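PDB 4XGN: 3-hydroxyacyl-CoA dehydrogenase from Burkholderia thailandensis, which probably catalyses the NAD-dependent oxidation of 3-hydroxyacyl-CoA to 3-oxoacyl-CoA as a member of the short-chain dehydrogenase family. Local coordinates for residues A92-A97 with T117-G122; S150-A155 with T193-I198. All coordinates share one frame; numbering follows the deposited sequence.

How the contacts relate
Both contacts line the NAD site of a Rossmann fold, and the two sites meet at the nicotinamide ribose. Contact 1 joins the loop that follows strand 85-90 to helix 109-135 and borders the adenine and that ribose; contact 2 joins the ends of the neighbouring strands 146-151 and 189-196 and lines the same ribose and the nicotinamide ring. Their centres lie 12 Å apart and their nearest atoms about 6 Å apart, so the two do not touch directly. Helix 164-184 helps to bridge them: its Lys170 packs on Asn119 of contact 1 and bonds to Thr151 O of contact 2, while its Tyr166 touches Asn119 and Ser153. Tyr166 and Lys170 also hydrogen-bond to NAD.

Contact 1: residues A92-A97 with T117-G122; sequences AGIAPA and TVNLIG. With NAD (nicotinamide-adenine-dinucleotide), chain I.
Val118 reaches from helix 109-135 to Ile94 and to the adenine of NAD. Its CG2 meets Ile94 CD1 at 4.1 Å, the side chains crossing at about a right angle. With CG1 anti to the backbone N (chi1 176°), that methyl comes to 3.7 Å from NAD N6A, on the same side of the base as Ala92, whose CB lies over the ring, 3.5 Å from NAD N3A. The carbonyl of Val118 turns to a water that donates to it and also to Ala92 O. Asn119 pairs both ends of its carboxamide with the backbone of Ile94, and ND2 also bonds to Ser169 OG. Ile94 N gives its hydrogen to Asn119 OD1 at 2.9 Å, on a lone pair, and Asn119 ND2 returns a nearly straight bond to Ile94 O, also 2.9 Å, with that oxygen 6° out of the amide plane. Asn119 OD1 also touches Gly93, which, with no side chain, lets the nicotinamide ribose lie close, CA 3.7 Å from NAD O3D. Val118 and Asn119 sit within a wider pi-type turn, in which Gly122 N bonds to Thr117 O at 2.8 Å, not to Val118 O, which takes the water. Asn119 probably corresponds to the asparagine of the family's Asn-Ser-Tyr-Lys tetrad; its bonds to Ile94 and Ser169 OG fix the amide's rotation, tell O from N, and tie loop to helix.

Contact 2: residues S150-A155 with T193-I198; sequences STASVA and TIAPGI. With NAD (nicotinamide-adenine-dinucleotide), chain I.
The nicotinamide pocket of the short-chain dehydrogenases is built here where two parallel strands end, with Thr151, Ala152 and Ser153 at the end of one and just past it, and Pro196 and Gly197 at the end of the other and just past it. The strands pair through Ile194 N to Ser150 O at 2.9 Å, nearly along the C=O axis, and through Ala152 N to Ile194 O at 2.8 Å. On one face of the sheet Thr193 CG2 packs against Ala152 CB at 3.6 Å. On the other, Thr151 turns its methyl to the cofactor: CG2 lies 3.4 Å from NAD O4D and also touches the Pro196 ring, which crosses it at about a right angle. Thr151 OG1 bonds to Tyr231 OH and Asn90 O. In the Rossmann topology these strands are joined by a beta-alpha-beta crossover through helix 164-184, whose Lys170 bonds to Thr151 O. Past the regular ladder the two segments stay together: Val154 N bonds to Pro196 O with the donor 37° above the carbonyl plane, and Val154 CG1 rests on Gly197 CA. Pro196 sits over the nicotinamide with CB 3.5 Å from NAD C5N, while Gly197 O comes in at the ring edge, 3.2 Å from NAD C4N, the carbon that takes up hydride in this chemistry. Ser153, probably the family's tetrad serine, has OG anti to the backbone N (chi1 170°), where it accepts from Ala155 N in a capping bond at 2.9 Å and shares a water with Gly197 O.

Contact 1: residues A92-A97 with T117-G122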
loop_
_atom_site.group_PDB
_atom_site.type_symbol
_atom_site.label_atom_id
_atom_site.label_comp_id
_atom_site.label_asym_id
_atom_site.label_seq_id
_atom_site.Cartn_x
_atom_site.Cartn_y
_atom_site.Cartn_z
ATOM N N ALA A 92 14.317 -19.971 0.565
ATOM C CA ALA A 92 14.166 -20.811 -0.604
ATOM C C ALA A 92 13.223 -20.153 -1.627
ATOM O O ALA A 92 12.129 -19.772 -1.287
ATOM C CB ALA A 92 13.593 -22.149 -0.225
ATOM N N GLY A 93 13.698 -20.006 -2.848
ATOM C CA GLY A 93 12.900 -19.388 -3.886
ATOM C C GLY A 93 13.581 -19.503 -5.221
ATOM O O GLY A 93 14.790 -19.760 -5.276
ATOM N N ILE A 94 12.776 -19.348 -6.291
ATOM C CA ILE A 94 13.223 -19.322 -7.659
ATOM C C ILE A 94 12.550 -18.110 -8.327
ATOM O O ILE A 94 11.490 -17.666 -7.875
ATOM C CB ILE A 94 12.871 -20.606 -8.448
ATOM C CG1 ILE A 94 11.396 -20.962 -8.292
ATOM C CG2 ILE A 94 13.707 -21.772 -7.949
ATOM C CD1 ILE A 94 10.926 -22.100 -9.159
ATOM N N ALA A 95 13.200 -17.583 -9.377
ATOM C CA ALA A 95 12.707 -16.375 -10.076
ATOM C C ALA A 95 12.787 -16.538 -11.598
ATOM O O ALA A 95 13.514 -15.826 -12.271
ATOM C CB ALA A 95 13.462 -15.150 -9.627
ATOM N N PRO A 96 12.012 -17.454 -12.153
ATOM C CA PRO A 96 11.992 -17.549 -13.620
ATOM C C PRO A 96 11.258 -16.356 -14.260
ATOM O O PRO A 96 10.702 -15.532 -13.548
ATOM C CB PRO A 96 11.321 -18.908 -13.890
ATOM C CG PRO A 96 10.572 -19.240 -12.651
ATOM C CD PRO A 96 11.121 -18.441 -11.502
ATOM N N ALA A 97 11.435 -16.173 -15.560
ATOM C CA ALA A 97 10.785 -15.086 -16.254
ATOM C C ALA A 97 10.062 -15.658 -17.478
ATOM O O ALA A 97 10.600 -16.500 -18.203
ATOM C CB ALA A 97 11.806 -14.064 -16.696
ATOM N N THR A 117 4.474 -22.755 -6.298
ATOM C CA THR A 117 4.685 -23.895 -5.396
ATOM C C THR A 117 5.935 -23.771 -4.534
ATOM O O THR A 117 5.876 -23.974 -3.306
ATOM C CB THR A 117 4.602 -25.236 -6.146
ATOM O OG1 THR A 117 3.285 -25.341 -6.687
ATOM C CG2 THR A 117 4.896 -26.382 -5.209
ATOM N N VAL A 118 7.047 -23.374 -5.135
ATOM C CA VAL A 118 8.238 -23.194 -4.354
ATOM C C VAL A 118 8.160 -21.994 -3.449
ATOM O O VAL A 118 8.451 -22.088 -2.262
ATOM C CB VAL A 118 9.483 -23.103 -5.235
ATOM C CG1 VAL A 118 10.722 -22.805 -4.430
ATOM C CG2 VAL A 118 9.652 -24.407 -6.000
ATOM N N ASN A 119 7.776 -20.841 -4.020
ATOM C CA ASN A 119 7.927 -19.585 -3.323
ATOM C C ASN A 119 6.854 -19.329 -2.302
ATOM O O ASN A 119 7.135 -18.727 -1.276
ATOM C CB ASN A 119 7.930 -18.439 -4.336
ATOM C CG ASN A 119 9.166 -18.408 -5.221
ATOM O OD1 ASN A 119 10.085 -19.236 -5.093
ATOM N ND2 ASN A 119 9.222 -17.416 -6.093
ATOM N N LEU A 120 5.621 -19.734 -2.599
ATOM C CA LEU A 120 4.493 -19.390 -1.777
ATOM C C LEU A 120 4.034 -20.590 -0.969
ATOM O O LEU A 120 4.026 -20.533 0.253
ATOM C CB LEU A 120 3.376 -18.767 -2.648
ATOM C CG LEU A 120 2.077 -18.391 -1.932
ATOM C CD1 LEU A 120 2.301 -17.526 -0.696
ATOM C CD2 LEU A 120 1.120 -17.736 -2.896
ATOM N N ILE A 121 3.638 -21.668 -1.644
ATOM C CA ILE A 121 3.185 -22.868 -0.945
ATOM C C ILE A 121 4.333 -23.363 -0.047
ATOM O O ILE A 121 4.095 -23.728 1.114
ATOM C CB ILE A 121 2.668 -23.942 -1.911
ATOM C CG1 ILE A 121 1.431 -23.392 -2.647
ATOM C CG2 ILE A 121 2.365 -25.233 -1.142
ATOM C CD1 ILE A 121 0.893 -24.322 -3.699
ATOM N N GLY A 122 5.555 -23.383 -0.607
ATOM C CA GLY A 122 6.752 -23.816 0.113
ATOM C C GLY A 122 7.010 -22.996 1.353
ATOM O O GLY A 122 7.323 -23.558 2.411
HETATM P PA NAD I . 19.883 -18.197 -4.449
HETATM O O1A NAD I . 19.509 -18.846 -5.734
HETATM O O2A NAD I . 21.321 -17.833 -4.247
HETATM O O5B NAD I . 19.404 -19.080 -3.199
HETATM C C5B NAD I . 18.152 -19.731 -3.197
HETATM C C4B NAD I . 18.296 -21.085 -2.481
HETATM O O4B NAD I . 17.065 -21.594 -2.564
HETATM C C3B NAD I . 19.222 -22.051 -3.264
HETATM O O3B NAD I . 20.308 -22.520 -2.533
HETATM C C2B NAD I . 18.182 -23.101 -3.695
HETATM O O2B NAD I . 18.832 -24.397 -3.962
HETATM C C1B NAD I . 17.229 -23.088 -2.767
HETATM N N9A NAD I . 15.977 -23.592 -3.239
HETATM C C8A NAD I . 15.345 -23.382 -4.437
HETATM N N7A NAD I . 14.193 -24.127 -4.490
HETATM C C5A NAD I . 14.141 -24.745 -3.318
HETATM C C6A NAD I . 13.204 -25.604 -2.804
HETATM N N6A NAD I . 12.035 -26.130 -3.430
HETATM N N1A NAD I . 13.382 -26.095 -1.568
HETATM C C2A NAD I . 14.474 -25.758 -0.815
HETATM N N3A NAD I . 15.402 -24.887 -1.311
HETATM C C4A NAD I . 15.211 -24.425 -2.566
HETATM O O3 NAD I . 18.987 -16.865 -4.518
HETATM P PN NAD I . 18.839 -15.764 -3.325
HETATM O O1N NAD I . 19.113 -14.446 -3.971
HETATM O O2N NAD I . 19.660 -16.039 -2.075
HETATM O O5D NAD I . 17.260 -15.854 -2.975
HETATM C C5D NAD I . 16.777 -15.902 -1.634
HETATM C C4D NAD I . 15.396 -15.383 -1.507
HETATM O O4D NAD I . 15.478 -14.045 -1.774
HETATM C C3D NAD I . 14.434 -15.981 -2.565
HETATM O O3D NAD I . 13.184 -16.164 -2.058
HETATM C C2D NAD I . 14.476 -14.849 -3.629
HETATM O O2D NAD I . 13.295 -14.937 -4.551
HETATM C C1D NAD I . 14.463 -13.745 -2.911
HETATM N N1N NAD I . 14.930 -12.501 -3.513
HETATM C C2N NAD I . 16.165 -12.361 -4.101
HETATM C C3N NAD I . 16.580 -11.162 -4.666
HETATM C C7N NAD I . 17.897 -10.985 -5.359
HETATM O O7N NAD I . 18.082 -9.994 -6.026
HETATM N N7N NAD I . 18.931 -11.946 -5.203
HETATM C C4N NAD I . 15.700 -10.060 -4.602
HETATM C C5N NAD I . 14.483 -10.187 -3.982
HETATM C C6N NAD I . 14.100 -11.392 -3.435
HETATM O O HOH W 1 9.851 -20.819 -0.067
#

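Contact 2: residues S150-A155 with T193-I198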
loop_
_atom_site.group_PDB
_atom_site.type_symbol
_atom_site.label_atom_id
_atom_site.label_comp_id
_atom_site.label_asym_id
_atom_site.label_seq_id
_atom_site.Cartn_x
_atom_site.Cartn_y
_atom_site.Cartn_z
ATOM N N SER A 150 10.016 -14.220 6.471
ATOM C CA SER A 150 9.930 -14.701 5.088
ATOM C C SER A 150 10.445 -13.659 4.115
ATOM O O SER A 150 10.586 -12.472 4.457
ATOM C CB SER A 150 8.529 -15.097 4.771
ATOM O OG SER A 150 8.040 -16.102 5.643
ATOM N N THR A 151 10.775 -14.134 2.907
ATOM C CA THR A 151 11.342 -13.271 1.889
ATOM C C THR A 151 10.349 -13.124 0.761
ATOM O O THR A 151 10.003 -14.092 0.070
ATOM C CB THR A 151 12.683 -13.810 1.347
ATOM O OG1 THR A 151 13.549 -14.200 2.445
ATOM C CG2 THR A 151 13.344 -12.758 0.484
ATOM N N ALA A 152 9.838 -11.917 0.572
ATOM C CA ALA A 152 9.090 -11.591 -0.570
ATOM C C ALA A 152 10.085 -11.025 -1.629
ATOM O O ALA A 152 11.048 -11.706 -1.964
ATOM C CB ALA A 152 7.942 -10.661 -0.228
ATOM N N SER A 153 9.834 -9.835 -2.156
ATOM C CA SER A 153 10.621 -9.139 -3.193
ATOM C C SER A 153 9.879 -7.854 -3.439
ATOM O O SER A 153 8.677 -7.777 -3.221
ATOM C CB SER A 153 10.599 -9.920 -4.509
ATOM O OG SER A 153 11.148 -9.167 -5.573
ATOM N N VAL A 154 10.591 -6.863 -3.971
ATOM C CA VAL A 154 9.955 -5.668 -4.476
ATOM C C VAL A 154 9.038 -6.024 -5.663
ATOM O O VAL A 154 8.118 -5.288 -5.951
ATOM C CB VAL A 154 10.973 -4.571 -4.856
ATOM C CG1 VAL A 154 11.732 -4.098 -3.628
ATOM C CG2 VAL A 154 11.865 -4.982 -6.012
ATOM N N ALA A 155 9.225 -7.177 -6.277
ATOM C CA ALA A 155 8.307 -7.646 -7.310
ATOM C C ALA A 155 6.868 -7.866 -6.789
ATOM O O ALA A 155 5.945 -7.928 -7.607
ATOM C CB ALA A 155 8.820 -8.946 -7.949
ATOM N N THR A 193 8.011 -10.062 7.089
ATOM C CA THR A 193 8.514 -10.293 5.748
ATOM C C THR A 193 9.495 -9.181 5.349
ATOM O O THR A 193 9.239 -8.003 5.639
ATOM C CB THR A 193 7.312 -10.379 4.753
ATOM O OG1 THR A 193 6.490 -11.497 5.136
ATOM C CG2 THR A 193 7.817 -10.583 3.347
ATOM N N ILE A 194 10.550 -9.558 4.652
ATOM C CA ILE A 194 11.507 -8.659 4.011
ATOM C C ILE A 194 11.255 -8.770 2.509
ATOM O O ILE A 194 11.138 -9.878 1.996
ATOM C CB ILE A 194 12.969 -9.020 4.351
ATOM C CG1 ILE A 194 13.215 -8.875 5.876
ATOM C CG2 ILE A 194 13.930 -8.073 3.607
ATOM C CD1 ILE A 194 14.507 -9.533 6.384
ATOM N N ALA A 195 11.125 -7.605 1.842
ATOM C CA ALA A 195 10.978 -7.520 0.392
ATOM C C ALA A 195 12.259 -6.923 -0.169
ATOM O O ALA A 195 12.409 -5.720 -0.275
ATOM C CB ALA A 195 9.746 -6.650 0.019
ATOM N N PRO A 196 13.232 -7.761 -0.544
ATOM C CA PRO A 196 14.463 -7.206 -1.100
ATOM C C PRO A 196 14.319 -6.646 -2.504
ATOM O O PRO A 196 13.449 -7.083 -3.282
ATOM C CB PRO A 196 15.449 -8.407 -1.080
ATOM C CG PRO A 196 14.765 -9.468 -0.264
ATOM C CD PRO A 196 13.312 -9.227 -0.353
ATOM N N GLY A 197 15.166 -5.675 -2.834
ATOM C CA GLY A 197 15.272 -5.169 -4.181
ATOM C C GLY A 197 16.152 -6.040 -5.070
ATOM O O GLY A 197 15.656 -7.012 -5.660
ATOM N N ILE A 198 17.422 -5.671 -5.224
ATOM C CA ILE A 198 18.313 -6.461 -6.066
ATOM C C ILE A 198 19.576 -6.705 -5.285
ATOM O O ILE A 198 20.243 -5.741 -4.882
ATOM C CB ILE A 198 18.659 -5.802 -7.414
ATOM C CG1 ILE A 198 17.430 -5.148 -8.051
ATOM C CG2 ILE A 198 19.266 -6.860 -8.345
ATOM C CD1 ILE A 198 17.833 -4.077 -9.018
HETATM P PA NAD I . 19.883 -18.197 -4.449
HETATM O O1A NAD I . 19.509 -18.846 -5.734
HETATM O O2A NAD I . 21.321 -17.833 -4.247
HETATM O O5B NAD I . 19.404 -19.080 -3.199
HETATM C C5B NAD I . 18.152 -19.731 -3.197
HETATM C C4B NAD I . 18.296 -21.085 -2.481
HETATM O O4B NAD I . 17.065 -21.594 -2.564
HETATM C C3B NAD I . 19.222 -22.051 -3.264
HETATM O O3B NAD I . 20.308 -22.520 -2.533
HETATM C C2B NAD I . 18.182 -23.101 -3.695
HETATM O O2B NAD I . 18.832 -24.397 -3.962
HETATM C C1B NAD I . 17.229 -23.088 -2.767
HETATM N N9A NAD I . 15.977 -23.592 -3.239
HETATM C C8A NAD I . 15.345 -23.382 -4.437
HETATM N N7A NAD I . 14.193 -24.127 -4.490
HETATM C C5A NAD I . 14.141 -24.745 -3.318
HETATM C C6A NAD I . 13.204 -25.604 -2.804
HETATM N N6A NAD I . 12.035 -26.130 -3.430
HETATM N N1A NAD I . 13.382 -26.095 -1.568
HETATM C C2A NAD I . 14.474 -25.758 -0.815
HETATM N N3A NAD I . 15.402 -24.887 -1.311
HETATM C C4A NAD I . 15.211 -24.425 -2.566
HETATM O O3 NAD I . 18.987 -16.865 -4.518
HETATM P PN NAD I . 18.839 -15.764 -3.325
HETATM O O1N NAD I . 19.113 -14.446 -3.971
HETATM O O2N NAD I . 19.660 -16.039 -2.075
HETATM O O5D NAD I . 17.260 -15.854 -2.975
HETATM C C5D NAD I . 16.777 -15.902 -1.634
HETATM C C4D NAD I . 15.396 -15.383 -1.507
HETATM O O4D NAD I . 15.478 -14.045 -1.774
HETATM C C3D NAD I . 14.434 -15.981 -2.565
HETATM O O3D NAD I . 13.184 -16.164 -2.058
HETATM C C2D NAD I . 14.476 -14.849 -3.629
HETATM O O2D NAD I . 13.295 -14.937 -4.551
HETATM C C1D NAD I . 14.463 -13.745 -2.911
HETATM N N1N NAD I . 14.930 -12.501 -3.513
HETATM C C2N NAD I . 16.165 -12.361 -4.101
HETATM C C3N NAD I . 16.580 -11.162 -4.666
HETATM C C7N NAD I . 17.897 -10.985 -5.359
HETATM O O7N NAD I . 18.082 -9.994 -6.026
HETATM N N7N NAD I . 18.931 -11.946 -5.203
HETATM C C4N NAD I . 15.700 -10.060 -4.602
HETATM C C5N NAD I . 14.483 -10.187 -3.982
HETATM C C6N NAD I . 14.100 -11.392 -3.435
HETATM O O HOH W 2 13.476 -8.332 -6.600
#